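Local coordinates for cellulose binding domain-containing protein (PDB 4B96) that probably binds cellulose through this calcium-containing family 3b carbohydrate-binding module, one part of a longer membrane protein of a biomass-sensing system, at residues W102-I107 against S128-W133; Y10-S15 against R22-I27; M136-Y139 against L144-G147. One frame throughout, in Å; residues are numbered along the deposited sequence. Where two conformers were deposited one is given.

Contact 1: W102-I107 against S128-W133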
loop_
_atom_site.group_PDB
_atom_site.type_symbol
_atom_site.label_atom_id
_atom_site.label_comp_id
_atom_site.label_asym_id
_atom_site.label_seq_id
_atom_site.Cartn_x
_atom_site.Cartn_y
_atom_site.Cartn_z
ATOM N N TRP A 102 -2.480 5.477 19.400
ATOM C CA TRP A 102 -1.594 4.338 19.723
ATOM C C TRP A 102 -2.473 3.211 20.206
ATOM O O TRP A 102 -3.282 3.413 21.106
ATOM C CB TRP A 102 -0.571 4.708 20.842
ATOM C CG TRP A 102 0.407 5.832 20.425
ATOM C CD1 TRP A 102 0.080 7.114 20.148
ATOM C CD2 TRP A 102 1.833 5.737 20.211
ATOM N NE1 TRP A 102 1.191 7.837 19.810
ATOM C CE2 TRP A 102 2.286 7.020 19.839
ATOM C CE3 TRP A 102 2.778 4.692 20.318
ATOM C CZ2 TRP A 102 3.667 7.302 19.537
ATOM C CZ3 TRP A 102 4.168 4.978 20.031
ATOM C CH2 TRP A 102 4.580 6.266 19.635
ATOM N N VAL A 103 -2.312 2.020 19.626
ATOM C CA VAL A 103 -3.143 0.904 20.004
ATOM C C VAL A 103 -2.305 -0.356 20.165
ATOM O O VAL A 103 -1.781 -0.859 19.162
ATOM C CB VAL A 103 -4.278 0.639 18.958
ATOM C CG1 VAL A 103 -5.395 -0.180 19.626
ATOM C CG2 VAL A 103 -4.856 1.966 18.394
ATOM N N PHE A 104 -2.089 -0.816 21.411
ATOM C CA PHE A 104 -1.207 -1.971 21.643
ATOM C C PHE A 104 -2.029 -3.150 22.157
ATOM O O PHE A 104 -2.965 -2.974 22.926
ATOM C CB PHE A 104 -0.162 -1.740 22.748
ATOM C CG PHE A 104 0.716 -0.550 22.515
ATOM C CD1 PHE A 104 0.657 0.165 21.336
ATOM C CD2 PHE A 104 1.604 -0.146 23.484
ATOM C CE1 PHE A 104 1.482 1.285 21.134
ATOM C CE2 PHE A 104 2.408 0.974 23.273
ATOM C CZ PHE A 104 2.321 1.689 22.115
ATOM N N GLY A 105 -1.669 -4.356 21.750
ATOM C CA GLY A 105 -2.324 -5.520 22.332
ATOM C C GLY A 105 -1.812 -6.782 21.693
ATOM O O GLY A 105 -0.846 -6.757 20.929
ATOM N N ALA A 106 -2.472 -7.889 22.018
ATOM C CA ALA A 106 -2.003 -9.191 21.620
ATOM C C ALA A 106 -3.174 -10.058 21.159
ATOM O O ALA A 106 -4.354 -9.804 21.512
ATOM C CB ALA A 106 -1.288 -9.864 22.842
ATOM N N ILE A 107 -2.856 -11.114 20.405
ATOM C CA ILE A 107 -3.756 -12.271 20.363
ATOM C C ILE A 107 -3.003 -13.536 20.848
ATOM O O ILE A 107 -1.778 -13.629 20.690
ATOM C CB ILE A 107 -4.275 -12.541 18.919
ATOM C CG1 ILE A 107 -3.108 -12.666 17.930
ATOM C CG2 ILE A 107 -5.294 -11.474 18.522
ATOM C CD1 ILE A 107 -3.538 -13.093 16.495
ATOM N N SER A 128 13.543 -2.107 16.008
ATOM C CA SER A 128 13.611 -1.989 17.453
ATOM C C SER A 128 12.577 -1.015 18.004
ATOM O O SER A 128 12.524 -0.812 19.223
ATOM C CB SER A 128 15.009 -1.594 17.895
ATOM O OG SER A 128 15.290 -0.290 17.415
ATOM N N THR A 129 11.777 -0.428 17.110
ATOM C CA THR A 129 10.681 0.427 17.527
ATOM C C THR A 129 9.658 0.529 16.415
ATOM O O THR A 129 9.770 -0.181 15.414
ATOM C CB THR A 129 11.147 1.823 17.878
ATOM O OG1 THR A 129 10.055 2.537 18.550
ATOM C CG2 THR A 129 11.676 2.511 16.551
ATOM N N PHE A 130 8.648 1.376 16.607
ATOM C CA PHE A 130 7.510 1.434 15.662
ATOM C C PHE A 130 8.037 1.969 14.320
ATOM O O PHE A 130 8.776 2.959 14.315
ATOM C CB PHE A 130 6.428 2.382 16.213
ATOM C CG PHE A 130 5.603 1.757 17.266
ATOM C CD1 PHE A 130 6.003 1.800 18.570
ATOM C CD2 PHE A 130 4.453 1.052 16.922
ATOM C CE1 PHE A 130 5.254 1.171 19.588
ATOM C CE2 PHE A 130 3.672 0.420 17.932
ATOM C CZ PHE A 130 4.094 0.480 19.260
ATOM N N SER A 131 7.666 1.327 13.205
ATOM C CA SER A 131 8.188 1.709 11.900
ATOM C C SER A 131 7.018 1.665 10.963
ATOM O O SER A 131 6.132 0.842 11.171
ATOM C CB SER A 131 9.160 0.610 11.419
ATOM O OG SER A 131 10.210 0.501 12.324
ATOM N N TYR A 132 7.005 2.497 9.921
ATOM C CA TYR A 132 5.947 2.342 8.870
ATOM C C TYR A 132 5.940 0.910 8.357
ATOM O O TYR A 132 6.995 0.338 8.103
ATOM C CB TYR A 132 6.221 3.283 7.691
ATOM C CG TYR A 132 6.017 4.735 8.137
ATOM C CD1 TYR A 132 4.755 5.138 8.640
ATOM C CD2 TYR A 132 7.069 5.656 8.128
ATOM C CE1 TYR A 132 4.556 6.450 9.076
ATOM C CE2 TYR A 132 6.873 6.999 8.562
ATOM C CZ TYR A 132 5.606 7.367 9.032
ATOM O OH TYR A 132 5.388 8.655 9.522
ATOM N N TRP A 133 4.777 0.317 8.232
ATOM C CA TRP A 133 4.782 -1.088 7.931
ATOM C C TRP A 133 3.662 -1.309 6.944
ATOM O O TRP A 133 2.484 -1.156 7.293
ATOM C CB TRP A 133 4.423 -1.825 9.212
ATOM C CG TRP A 133 4.471 -3.353 9.074
ATOM C CD1 TRP A 133 3.606 -4.226 9.664
ATOM C CD2 TRP A 133 5.465 -4.164 8.379
ATOM N NE1 TRP A 133 3.983 -5.532 9.385
ATOM C CE2 TRP A 133 5.110 -5.517 8.589
ATOM C CE3 TRP A 133 6.581 -3.872 7.559
ATOM C CZ2 TRP A 133 5.847 -6.587 8.035
ATOM C CZ3 TRP A 133 7.322 -4.925 7.003
ATOM C CH2 TRP A 133 6.941 -6.276 7.232
#
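Just after F130, whose ring meets W102 and F104 across the contact, S131 OG has two partners: it donates to T129 O at 3.2 Å, approaching from above the carbonyl plane, and is hydrogen-bonded to N127 ND2. This short polar brace lies beside the base of F130. The contact itself is an aromatic cluster on the outside of a five-stranded antiparallel sheet. F130 reaches from the loop before strand 131-132, past K8, D24 and V26, to strand 100-109, and a large ring is needed to span the distance, the closest alpha carbons, those of W102 and F130, being 10.4 Å apart. W102 presents the edge of its six-membered ring to one face of F130 in a T-shaped pair, with planes at 76° and CZ3 lying 3.9 Å from F130 CD1. F104 meets the same ring differently. Its plane is nearly parallel to that of F130, 24° off, but slid so far that the rings barely overlap, F104 CE1 standing 3.3 Å from F130 CZ. W102 and F104, two residues apart, lie on the same face of the strand, and with CG anti to the carbonyl carbon (chi1 -57° in F104) F104 CE1 lies in the indole plane at its edge. V103 between them follows strand alternation and points the other way, onto W23, F25 and F90, as suits a branched apolar residue in the core. With no polar bond between the segments, the association probably rests on burial of apolar surface, dispersion and the weak electrostatics of C-H edge against pi face.

Contact 2: Y10-S15 against R22-I27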
loop_
_atom_site.group_PDB
_atom_site.type_symbol
_atom_site.label_atom_id
_atom_site.label_comp_id
_atom_site.label_asym_id
_atom_site.label_seq_id
_atom_site.Cartn_x
_atom_site.Cartn_y
_atom_site.Cartn_z
ATOM N N TYR A 10 4.923 -2.228 15.694
ATOM C CA TYR A 10 6.079 -2.777 16.357
ATOM C C TYR A 10 5.680 -4.082 16.948
ATOM O O TYR A 10 4.640 -4.215 17.570
ATOM C CB TYR A 10 6.616 -1.843 17.487
ATOM C CG TYR A 10 7.795 -2.507 18.182
ATOM C CD1 TYR A 10 8.877 -2.992 17.420
ATOM C CD2 TYR A 10 7.820 -2.709 19.568
ATOM C CE1 TYR A 10 9.947 -3.627 17.998
ATOM C CE2 TYR A 10 8.918 -3.335 20.178
ATOM C CZ TYR A 10 9.967 -3.805 19.381
ATOM O OH TYR A 10 11.062 -4.450 19.936
ATOM N N ASN A 11 6.468 -5.129 16.749
ATOM C CA ASN A 11 6.144 -6.437 17.348
ATOM C C ASN A 11 7.186 -6.856 18.396
ATOM O O ASN A 11 8.321 -7.249 18.059
ATOM C CB ASN A 11 6.059 -7.527 16.262
ATOM C CG ASN A 11 5.227 -8.753 16.694
ATOM O OD1 ASN A 11 5.229 -9.142 17.882
ATOM N ND2 ASN A 11 4.504 -9.383 15.708
ATOM N N GLU A 12 6.785 -6.803 19.665
ATOM C CA GLU A 12 7.663 -7.053 20.785
ATOM C C GLU A 12 8.129 -8.492 20.841
ATOM O O GLU A 12 9.116 -8.783 21.492
ATOM C CB GLU A 12 6.921 -6.734 22.112
ATOM C CG GLU A 12 6.638 -5.250 22.305
ATOM C CD GLU A 12 5.376 -4.750 21.579
ATOM O OE1 GLU A 12 4.657 -5.540 20.950
ATOM O OE2 GLU A 12 5.087 -3.539 21.648
ATOM N N GLN A 13 7.390 -9.395 20.189
ATOM C CA GLN A 13 7.741 -10.814 20.135
ATOM C C GLN A 13 8.359 -11.158 18.800
ATOM O O GLN A 13 7.631 -11.510 17.840
ATOM C CB GLN A 13 6.487 -11.706 20.263
ATOM C CG GLN A 13 5.556 -11.401 21.442
ATOM C CD GLN A 13 6.067 -11.975 22.735
ATOM O OE1 GLN A 13 6.968 -12.811 22.730
ATOM N NE2 GLN A 13 5.494 -11.530 23.853
ATOM N N GLN A 14 9.680 -11.120 18.715
ATOM C CA GLN A 14 10.297 -11.369 17.414
ATOM C C GLN A 14 10.829 -12.797 17.255
ATOM O O GLN A 14 11.414 -13.116 16.245
ATOM C CB GLN A 14 11.354 -10.316 17.098
ATOM C CG GLN A 14 10.682 -8.989 16.682
ATOM C CD GLN A 14 11.663 -7.982 16.208
ATOM O OE1 GLN A 14 12.795 -8.321 15.834
ATOM N NE2 GLN A 14 11.246 -6.705 16.207
ATOM N N SER A 15 10.645 -13.640 18.267
ATOM C CA SER A 15 10.964 -15.089 18.133
ATOM C C SER A 15 9.952 -15.708 17.161
ATOM O O SER A 15 8.786 -15.313 17.152
ATOM C CB SER A 15 10.793 -15.788 19.465
ATOM O OG SER A 15 11.842 -15.418 20.333
ATOM N N ARG A 22 1.956 -9.911 18.757
ATOM C CA ARG A 22 1.665 -8.499 19.097
ATOM C C ARG A 22 1.319 -7.724 17.856
ATOM O O ARG A 22 2.132 -7.639 16.915
ATOM C CB ARG A 22 2.846 -7.865 19.838
ATOM C CG ARG A 22 3.065 -8.581 21.171
ATOM C CD ARG A 22 1.950 -8.167 22.203
ATOM N NE ARG A 22 1.934 -6.728 22.491
ATOM C CZ ARG A 22 2.704 -6.156 23.398
ATOM N NH1 ARG A 22 3.541 -6.899 24.113
ATOM N NH2 ARG A 22 2.662 -4.833 23.574
ATOM N N TRP A 23 0.098 -7.217 17.798
ATOM C CA TRP A 23 -0.314 -6.474 16.607
ATOM C C TRP A 23 -0.132 -4.952 16.754
ATOM O O TRP A 23 -0.629 -4.182 15.915
ATOM C CB TRP A 23 -1.747 -6.835 16.274
ATOM C CG TRP A 23 -2.691 -6.875 17.514
ATOM C CD1 TRP A 23 -3.087 -7.999 18.250
ATOM C CD2 TRP A 23 -3.315 -5.746 18.129
ATOM N NE1 TRP A 23 -3.957 -7.602 19.259
ATOM C CE2 TRP A 23 -4.086 -6.226 19.218
ATOM C CE3 TRP A 23 -3.296 -4.362 17.861
ATOM C CZ2 TRP A 23 -4.831 -5.364 20.037
ATOM C CZ3 TRP A 23 -4.036 -3.505 18.660
ATOM C CH2 TRP A 23 -4.803 -4.017 19.753
ATOM N N ASP A 24 0.550 -4.508 17.815
ATOM C CA ASP A 24 0.605 -3.061 18.162
ATOM C C ASP A 24 0.817 -2.128 16.969
ATOM O O ASP A 24 1.800 -2.299 16.173
ATOM C CB ASP A 24 1.803 -2.756 19.038
ATOM C CG ASP A 24 1.765 -3.516 20.371
ATOM O OD1 ASP A 24 0.954 -4.481 20.506
ATOM O OD2 ASP A 24 2.564 -3.131 21.244
ATOM N N PHE A 25 -0.000 -1.096 16.896
ATOM C CA PHE A 25 0.140 -0.136 15.812
ATOM C C PHE A 25 -0.121 1.283 16.269
ATOM O O PHE A 25 -0.719 1.519 17.347
ATOM C CB PHE A 25 -0.760 -0.493 14.631
ATOM C CG PHE A 25 -2.236 -0.534 14.960
ATOM C CD1 PHE A 25 -3.016 0.629 14.859
ATOM C CD2 PHE A 25 -2.869 -1.765 15.264
ATOM C CE1 PHE A 25 -4.390 0.603 15.127
ATOM C CE2 PHE A 25 -4.256 -1.812 15.507
ATOM C CZ PHE A 25 -5.010 -0.609 15.483
ATOM N N VAL A 26 0.366 2.208 15.444
ATOM C CA VAL A 26 0.069 3.619 15.607
ATOM C C VAL A 26 -0.523 4.101 14.286
ATOM O O VAL A 26 0.050 3.902 13.223
ATOM C CB VAL A 26 1.356 4.434 15.875
ATOM C CG1 VAL A 26 1.019 5.946 16.048
ATOM C CG2 VAL A 26 2.072 3.883 17.115
ATOM N N ILE A 27 -1.711 4.672 14.333
ATOM C CA ILE A 27 -2.240 5.301 13.131
ATOM C C ILE A 27 -1.940 6.753 13.290
ATOM O O ILE A 27 -2.363 7.359 14.278
ATOM C CB ILE A 27 -3.747 5.221 13.041
ATOM C CG1 ILE A 27 -4.234 3.779 13.000
ATOM C CG2 ILE A 27 -4.271 6.029 11.811
ATOM C CD1 ILE A 27 -5.712 3.714 13.063
HETATM O O HOH W 1 3.787 -9.906 24.815
#
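A salt-bridge network of E12, R22 and D24 fastens the loop after strand 5-9 to strand 20-29 of the beta-sandwich, where that strand is broken near W23. E12 lays its carboxylate flat over one face of the R22 guanidinium, the planes only 13° apart. Its OE1 sits above the centre of the group, 3.3 Å from R22 NE, so charge rather than any N-H pointing at it makes this salt bridge. D24 takes N-H groups of NE and NH2: R22 NE gives a bond to OD1, on the syn side, at 3.2 Å, and NH2 a weak one to OD2 at 2.9 Å, both parts of a second salt bridge. Bends at chi2 (-74°) and chi3 (-60°) fold the arginine back toward this aspartate two residues on, a reach that its long chain allows. D24 OD1 has a second donor in G105 N. The two acids come close, E12 OE2 being 2.6 Å from D24 OD2, near enough that one of them may hold a proton. In the backbone, Y10 N donates to D24 O at 3.2 Å, an oxygen that H9 ND1 also uses. N11, modelled in two conformers, in one of them accepts from Q13 N through OD1 in an Asx turn, a role that its short amide suits; a weak bond from R22 N to the same OD1 is less certain. Q13 CG packs against R22 CG at 3.8 Å, and a water in the guanidinium plane accepts from R22 NH1 at 3.1 Å.

Contact 3: M136-Y139 against L144-G147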
loop_
_atom_site.group_PDB
_atom_site.type_symbol
_atom_site.label_atom_id
_atom_site.label_comp_id
_atom_site.label_asym_id
_atom_site.label_seq_id
_atom_site.Cartn_x
_atom_site.Cartn_y
_atom_site.Cartn_z
ATOM N N MET A 136 0.522 -4.480 7.172
ATOM C CA MET A 136 -0.778 -4.433 7.836
ATOM C C MET A 136 -1.649 -3.467 7.056
ATOM O O MET A 136 -1.113 -2.507 6.497
ATOM C CB MET A 136 -0.650 -3.945 9.312
ATOM C CG MET A 136 0.001 -5.042 10.193
ATOM S SD MET A 136 0.288 -4.392 11.852
ATOM C CE MET A 136 -1.355 -4.041 12.469
ATOM N N THR A 137 -2.969 -3.704 7.005
ATOM C CA THR A 137 -3.826 -2.814 6.204
ATOM C C THR A 137 -4.777 -1.934 7.030
ATOM O O THR A 137 -5.192 -2.302 8.126
ATOM C CB THR A 137 -4.659 -3.602 5.204
ATOM O OG1 THR A 137 -5.291 -4.706 5.856
ATOM C CG2 THR A 137 -3.709 -4.177 4.072
ATOM N N VAL A 138 -5.173 -0.799 6.450
ATOM C CA VAL A 138 -6.145 0.081 7.103
ATOM C C VAL A 138 -7.231 0.387 6.079
ATOM O O VAL A 138 -6.931 0.629 4.886
ATOM C CB VAL A 138 -5.492 1.445 7.584
ATOM C CG1 VAL A 138 -6.532 2.228 8.399
ATOM C CG2 VAL A 138 -4.272 1.169 8.433
ATOM N N TYR A 139 -8.467 0.412 6.553
ATOM C CA TYR A 139 -9.617 0.731 5.738
ATOM C C TYR A 139 -10.399 1.855 6.383
ATOM O O TYR A 139 -10.590 1.879 7.592
ATOM C CB TYR A 139 -10.585 -0.466 5.599
ATOM C CG TYR A 139 -9.854 -1.674 5.095
ATOM C CD1 TYR A 139 -9.025 -2.389 5.966
ATOM C CD2 TYR A 139 -9.920 -2.058 3.728
ATOM C CE1 TYR A 139 -8.279 -3.461 5.526
ATOM C CE2 TYR A 139 -9.196 -3.182 3.254
ATOM C CZ TYR A 139 -8.380 -3.874 4.173
ATOM O OH TYR A 139 -7.594 -4.962 3.811
ATOM N N LEU A 144 -9.579 0.558 1.031
ATOM C CA LEU A 144 -8.237 0.234 1.519
ATOM C C LEU A 144 -7.406 1.513 1.420
ATOM O O LEU A 144 -7.293 2.081 0.329
ATOM C CB LEU A 144 -7.605 -0.850 0.611
ATOM C CG LEU A 144 -6.133 -1.170 0.900
ATOM C CD1 LEU A 144 -5.907 -1.686 2.363
ATOM C CD2 LEU A 144 -5.702 -2.269 -0.128
ATOM N N VAL A 145 -6.888 2.028 2.537
ATOM C CA VAL A 145 -6.203 3.326 2.514
ATOM C C VAL A 145 -4.730 3.219 2.897
ATOM O O VAL A 145 -4.019 4.221 2.870
ATOM C CB VAL A 145 -6.891 4.402 3.396
ATOM C CG1 VAL A 145 -8.304 4.647 2.906
ATOM C CG2 VAL A 145 -6.860 3.958 4.904
ATOM N N TRP A 146 -4.272 2.002 3.221
ATOM C CA TRP A 146 -2.896 1.820 3.649
ATOM C C TRP A 146 -2.605 0.348 3.598
ATOM O O TRP A 146 -3.422 -0.464 4.057
ATOM C CB TRP A 146 -2.693 2.271 5.134
ATOM C CG TRP A 146 -1.290 1.927 5.600
ATOM C CD1 TRP A 146 -0.872 0.719 6.220
ATOM C CD2 TRP A 146 -0.104 2.702 5.413
ATOM N NE1 TRP A 146 0.497 0.747 6.391
ATOM C CE2 TRP A 146 0.983 1.942 5.924
ATOM C CE3 TRP A 146 0.153 3.993 4.893
ATOM C CZ2 TRP A 146 2.296 2.431 5.935
ATOM C CZ3 TRP A 146 1.481 4.459 4.857
ATOM C CH2 TRP A 146 2.533 3.687 5.404
ATOM N N GLY A 147 -1.442 -0.004 3.063
ATOM C CA GLY A 147 -0.955 -1.364 3.200
ATOM C C GLY A 147 -1.224 -2.277 2.011
ATOM O O GLY A 147 -1.934 -1.899 1.072
#
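V138 O takes two backbone donors from the neighbouring strand: V145 N, nearly straight at 2.7 Å and 174°, and W146 N, weakly, at 3.4 Å. V138 N returns a bond to W146 O at 3.0 Å, completing a hydrogen-bonded antiparallel pair. Beyond it the register shifts by one, and Y139 faces L144 in a non-hydrogen-bonded pair. Outward from the backbone, L144 extends with CG anti to its N (chi1 173°); this, with the turn at chi2, brings CD1 over one face of the Y139 ring in a CH-pi contact, 4.1 Å from the centroid. The same methyl reaches T137 CB at 3.6 Å, so leucine fills the angle between a flat ring and a beta-branched residue. T137 OG1 bonds to Y45 OH, and Y139 OH to E149. On the other face of the sheet V138 CB meets W146 CB at 3.8 Å, while the indole continues onto K6 and L7 and sends NE1 to W133 O. M136 O lies at the indole edge, 3.2 Å from W146 CD1, and also receives a CA-H...O contact from G147. It is buried without a conventional hydrogen-bond partner, so these polarised C-H groups may partly compensate. Glycine suits this place because its phi is positive (98°) and its CA sits close against M136 O. L144 also packs on L144 of the second subunit, and V145 on Y151 of that chain. V145 and W146, opposite the single V138, make this a classic beta bulge, set in the hairpin of strands 136-140 and 143-146, the latter outermost, within this chain, in the sheet that also holds 40-47.

From the N terminus the three contacts follow in series, neither nested nor crossing. Contact 2 closes the short excursion of residues 16-21, through strand 17-18 and into strand 20-29. Contact 1 closes a longer one, which carries three of the four calcium-site residues, N116, D119 and D120, K47 being the fourth, and contact 3 closes a tight hairpin. Contacts 1 and 2 share a sheet: strands 100-109 and 20-29 are neighbours, with V103 N 2.8 Å from F25 O. Contact 3 belongs to the opposing sheet, yet M136 CE touches W23 and F25 of contact 2. W133, just after edge strand 131-132 of one sheet, joins W146 of edge strand 143-146 of the other, linking the sheet margins.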